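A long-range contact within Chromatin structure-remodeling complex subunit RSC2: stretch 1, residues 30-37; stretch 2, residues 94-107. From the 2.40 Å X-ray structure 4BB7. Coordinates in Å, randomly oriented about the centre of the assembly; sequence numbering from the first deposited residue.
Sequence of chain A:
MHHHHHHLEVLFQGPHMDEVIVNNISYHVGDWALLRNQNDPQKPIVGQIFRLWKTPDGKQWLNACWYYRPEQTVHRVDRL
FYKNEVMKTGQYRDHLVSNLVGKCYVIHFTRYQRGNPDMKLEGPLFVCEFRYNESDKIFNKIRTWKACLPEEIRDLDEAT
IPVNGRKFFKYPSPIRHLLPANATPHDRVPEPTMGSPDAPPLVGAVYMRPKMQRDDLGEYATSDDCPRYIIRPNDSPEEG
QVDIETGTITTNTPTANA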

# COMPACT_ATOMS: atom_id res chain seq x y z
N GLY A 30 -10.37 -13.77 5.39
CA GLY A 30 -10.89 -14.19 6.67
C GLY A 30 -10.06 -15.32 7.24
O GLY A 30 -10.31 -15.78 8.36
N ASP A 31 -9.08 -15.77 6.47
CA ASP A 31 -8.20 -16.86 6.87
C ASP A 31 -7.08 -16.40 7.79
O ASP A 31 -6.49 -15.34 7.59
CB ASP A 31 -7.59 -17.52 5.63
CG ASP A 31 -8.02 -18.96 5.46
OD1 ASP A 31 -8.57 -19.53 6.43
OD2 ASP A 31 -7.79 -19.52 4.37
N TRP A 32 -6.78 -17.22 8.79
CA TRP A 32 -5.61 -16.98 9.64
C TRP A 32 -4.40 -17.69 9.03
O TRP A 32 -4.48 -18.87 8.68
CB TRP A 32 -5.85 -17.50 11.05
CG TRP A 32 -7.02 -16.86 11.74
CD1 TRP A 32 -8.29 -17.35 11.84
CD2 TRP A 32 -7.02 -15.61 12.44
NE1 TRP A 32 -9.08 -16.48 12.55
CE2 TRP A 32 -8.32 -15.41 12.93
CE3 TRP A 32 -6.04 -14.64 12.70
CZ2 TRP A 32 -8.68 -14.27 13.67
CZ3 TRP A 32 -6.40 -13.52 13.44
CH2 TRP A 32 -7.71 -13.35 13.91
N ALA A 33 -3.28 -16.98 8.90
CA ALA A 33 -2.09 -17.59 8.31
C ALA A 33 -0.79 -17.03 8.86
O ALA A 33 -0.77 -16.10 9.67
CB ALA A 33 -2.13 -17.48 6.79
N LEU A 34 0.31 -17.63 8.40
CA LEU A 34 1.65 -17.22 8.81
C LEU A 34 2.37 -16.55 7.64
O LEU A 34 2.38 -17.07 6.51
CB LEU A 34 2.44 -18.44 9.29
CG LEU A 34 1.72 -19.37 10.26
CD1 LEU A 34 2.49 -20.67 10.45
CD2 LEU A 34 1.48 -18.67 11.60
N LEU A 35 2.98 -15.40 7.91
CA LEU A 35 3.70 -14.67 6.87
C LEU A 35 5.18 -14.61 7.22
O LEU A 35 5.54 -14.46 8.39
CB LEU A 35 3.13 -13.26 6.71
CG LEU A 35 1.75 -13.21 6.06
CD1 LEU A 35 0.99 -11.95 6.45
CD2 LEU A 35 1.86 -13.33 4.54
N ARG A 36 6.03 -14.75 6.21
CA ARG A 36 7.47 -14.70 6.42
C ARG A 36 7.86 -13.41 7.12
O ARG A 36 7.53 -12.32 6.67
CB ARG A 36 8.22 -14.83 5.09
CG ARG A 36 9.72 -14.99 5.25
CD ARG A 36 10.09 -16.30 5.92
NE ARG A 36 9.92 -17.44 5.01
CZ ARG A 36 10.12 -18.71 5.35
NH1 ARG A 36 10.48 -19.03 6.58
NH2 ARG A 36 9.94 -19.67 4.45
N ASN A 37 8.55 -13.55 8.25
CA ASN A 37 9.00 -12.39 9.01
C ASN A 37 10.48 -12.12 8.76
O ASN A 37 11.33 -12.94 9.10
CB ASN A 37 8.73 -12.60 10.50
CG ASN A 37 9.29 -11.48 11.36
OD1 ASN A 37 9.56 -10.38 10.88
ND2 ASN A 37 9.47 -11.76 12.64
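Stretch 2, residues 94-107: DHLVSNLVGKCYVI

Stretch 2 lies alongside stretch 1 as an antiparallel neighbour. Residues 94-96 end a strand that begins earlier in the chain, and a short 3-10 segment at 97-99 turns the backbone into strand 100-103, which pairs with strand 32-35; a further strand, 105-107, runs on past Trp 32. The axes of strands 32-35 and 100-103 approach to 4.6 Å, with their N-to-C directions 145° apart. Four backbone hydrogen bonds fix the register: Cys 104 N to Trp 32 O (3.1 Å), Leu 34 N to Gly 102 O (2.8 Å), Val 101 N to Leu 34 O (2.9 Å) and Arg 36 N to Asn 99 O (3.0 Å). Ala 33 faces Lys 103 as a non-hydrogen-bonded pair (CA to CA, 4.2 Å), and Leu 35 faces Leu 100 likewise (CA to CA, 4.6 Å). The 3-10 segment, closed by Asn 99 N to Leu 96 O (2.7 Å), delivers the Asn 99 carbonyl to Arg 36. Val 101, at phi/psi -117/-1, departs from extended geometry, and Gly 102 follows at 164/168, angles at which a CB would be jammed against the preceding carbonyl oxygen; a CB there would also lie 3.6 Å from Leu 34 CD1.

Leu 35 and Leu 100 project to the same face of the sheet, both with chi1 m and chi2 t, and their ends meet, CD2 of Leu 35 lying 3.6 Å from CD2 of Leu 100. In this rotamer Leu 35 also sets CD1 over the face of the His 95 ring, 3.7 Å from its centroid and 12° off the normal, a CH-pi contact. His 95, chi1 m, points toward stretch 1, and its ND1 accepts a weak hydrogen bond from Asn 99 ND2 (3.5 Å). Ala 33 CB adds a contact to Leu 100 CD2 at 3.8 Å.

Leu 34 occupies the other face, also m, t. Its CD2 packs against Cys 104 CB at 3.6 Å, and its CB lies 3.8 Å from Val 101 CG2. Val 101, chi1 m, places CG1 over one face of the Arg 36 guanidinium, 3.5 Å from Arg 36 NE. The p values of chi2 and chi3 fold the arginine chain back after a t chi1, so that the charged group lies over this apolar methyl.

Trp 32 has the largest area covered by the opposite stretch. With chi1 m and chi2 97°, its indole presents the face of the six-membered ring to Val 106, whose CB lies 3.5 Å from the centroid in a CH-pi contact, and turns the edge of its five-membered ring toward the face of Tyr 105 (centroids of the five-membered ring and the tyrosine ring 5.2 Å apart, planes at 67°). A water accepts a weak hydrogen bond from Trp 32 NE1 (3.4 Å) and donates one to Val 106 O (2.7 Å).

Lys 103 starts away from stretch 1, but its m, m, t, p chain brings NZ to within 3.3 Å of Asp 31 OD2, a salt bridge. The off-rotamer chi1 of Asp 31, -116°, accompanies this approach.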

# COMPACT_ATOMS: atom_id res chain seq x y z
N ASP A 94 0.31 -4.85 3.33
CA ASP A 94 0.23 -5.58 2.07
C ASP A 94 1.43 -6.51 1.91
O ASP A 94 2.57 -6.11 2.16
CB ASP A 94 0.17 -4.61 0.89
CG ASP A 94 -1.09 -3.77 0.88
OD1 ASP A 94 -2.06 -4.14 1.57
OD2 ASP A 94 -1.11 -2.74 0.17
N HIS A 95 1.17 -7.75 1.50
CA HIS A 95 2.24 -8.70 1.22
C HIS A 95 2.09 -9.31 -0.17
O HIS A 95 0.99 -9.39 -0.70
CB HIS A 95 2.22 -9.84 2.24
CG HIS A 95 2.38 -9.40 3.66
ND1 HIS A 95 3.53 -9.63 4.38
CD2 HIS A 95 1.53 -8.78 4.51
CE1 HIS A 95 3.39 -9.16 5.61
NE2 HIS A 95 2.18 -8.64 5.71
N LEU A 96 3.21 -9.73 -0.74
CA LEU A 96 3.19 -10.64 -1.88
C LEU A 96 2.75 -12.00 -1.34
O LEU A 96 3.28 -12.46 -0.33
CB LEU A 96 4.58 -10.76 -2.51
CG LEU A 96 5.18 -9.48 -3.10
CD1 LEU A 96 6.62 -9.70 -3.53
CD2 LEU A 96 4.34 -8.99 -4.27
N VAL A 97 1.78 -12.63 -2.00
CA VAL A 97 1.24 -13.90 -1.51
C VAL A 97 2.33 -14.97 -1.40
O VAL A 97 2.15 -16.00 -0.74
CB VAL A 97 0.07 -14.42 -2.37
CG1 VAL A 97 -1.04 -13.39 -2.42
CG2 VAL A 97 0.55 -14.77 -3.76
N SER A 98 3.47 -14.72 -2.03
CA SER A 98 4.62 -15.60 -1.90
C SER A 98 5.17 -15.59 -0.47
O SER A 98 5.95 -16.47 -0.09
CB SER A 98 5.70 -15.21 -2.91
OG SER A 98 5.86 -13.80 -2.94
N ASN A 99 4.77 -14.60 0.32
CA ASN A 99 5.20 -14.51 1.72
C ASN A 99 4.53 -15.54 2.62
O ASN A 99 5.07 -15.91 3.66
CB ASN A 99 4.96 -13.10 2.28
CG ASN A 99 5.83 -12.05 1.61
OD1 ASN A 99 6.84 -12.37 0.99
ND2 ASN A 99 5.44 -10.79 1.75
N LEU A 100 3.33 -15.99 2.24
CA LEU A 100 2.60 -16.98 3.02
C LEU A 100 3.43 -18.25 3.18
O LEU A 100 3.87 -18.84 2.19
CB LEU A 100 1.27 -17.33 2.35
CG LEU A 100 0.18 -16.26 2.31
CD1 LEU A 100 -0.90 -16.64 1.31
CD2 LEU A 100 -0.42 -16.04 3.70
N VAL A 101 3.64 -18.66 4.42
CA VAL A 101 4.45 -19.85 4.68
C VAL A 101 3.65 -20.96 5.35
O VAL A 101 4.18 -22.03 5.62
CB VAL A 101 5.70 -19.52 5.52
CG1 VAL A 101 6.61 -18.56 4.76
CG2 VAL A 101 5.30 -18.92 6.87
N GLY A 102 2.37 -20.70 5.61
CA GLY A 102 1.51 -21.71 6.19
C GLY A 102 0.22 -21.18 6.77
O GLY A 102 0.04 -19.97 6.92
N LYS A 103 -0.69 -22.09 7.10
CA LYS A 103 -1.94 -21.74 7.75
C LYS A 103 -1.76 -21.75 9.26
O LYS A 103 -0.84 -22.38 9.78
CB LYS A 103 -3.04 -22.74 7.38
CG LYS A 103 -3.63 -22.57 6.00
CD LYS A 103 -4.54 -21.35 5.95
CE LYS A 103 -5.32 -21.31 4.65
NZ LYS A 103 -6.24 -22.47 4.51
N CYS A 104 -2.65 -21.06 9.96
CA CYS A 104 -2.74 -21.16 11.41
C CYS A 104 -4.16 -20.84 11.84
O CYS A 104 -5.06 -20.72 11.00
CB CYS A 104 -1.75 -20.21 12.09
SG CYS A 104 -2.29 -18.48 12.25
N TYR A 105 -4.37 -20.71 13.14
CA TYR A 105 -5.67 -20.32 13.66
C TYR A 105 -5.54 -19.51 14.94
O TYR A 105 -4.87 -19.92 15.88
CB TYR A 105 -6.55 -21.55 13.89
CG TYR A 105 -8.01 -21.22 14.06
CD1 TYR A 105 -8.83 -21.01 12.96
CD2 TYR A 105 -8.57 -21.10 15.33
CE1 TYR A 105 -10.17 -20.70 13.12
CE2 TYR A 105 -9.91 -20.79 15.49
CZ TYR A 105 -10.70 -20.59 14.38
OH TYR A 105 -12.03 -20.29 14.53
N VAL A 106 -6.20 -18.35 14.97
CA VAL A 106 -6.26 -17.54 16.18
C VAL A 106 -7.66 -17.59 16.77
O VAL A 106 -8.64 -17.28 16.09
CB VAL A 106 -5.88 -16.07 15.89
CG1 VAL A 106 -6.07 -15.21 17.14
CG2 VAL A 106 -4.45 -15.97 15.38
N ILE A 107 -7.76 -18.01 18.03
CA ILE A 107 -9.05 -18.10 18.72
C ILE A 107 -9.22 -17.00 19.77
O ILE A 107 -8.24 -16.53 20.35
CB ILE A 107 -9.25 -19.49 19.37
CG1 ILE A 107 -10.71 -19.69 19.78
CG2 ILE A 107 -8.33 -19.67 20.56
CD1 ILE A 107 -11.00 -21.06 20.35
O HOH W 1 -11.17 -16.82 15.15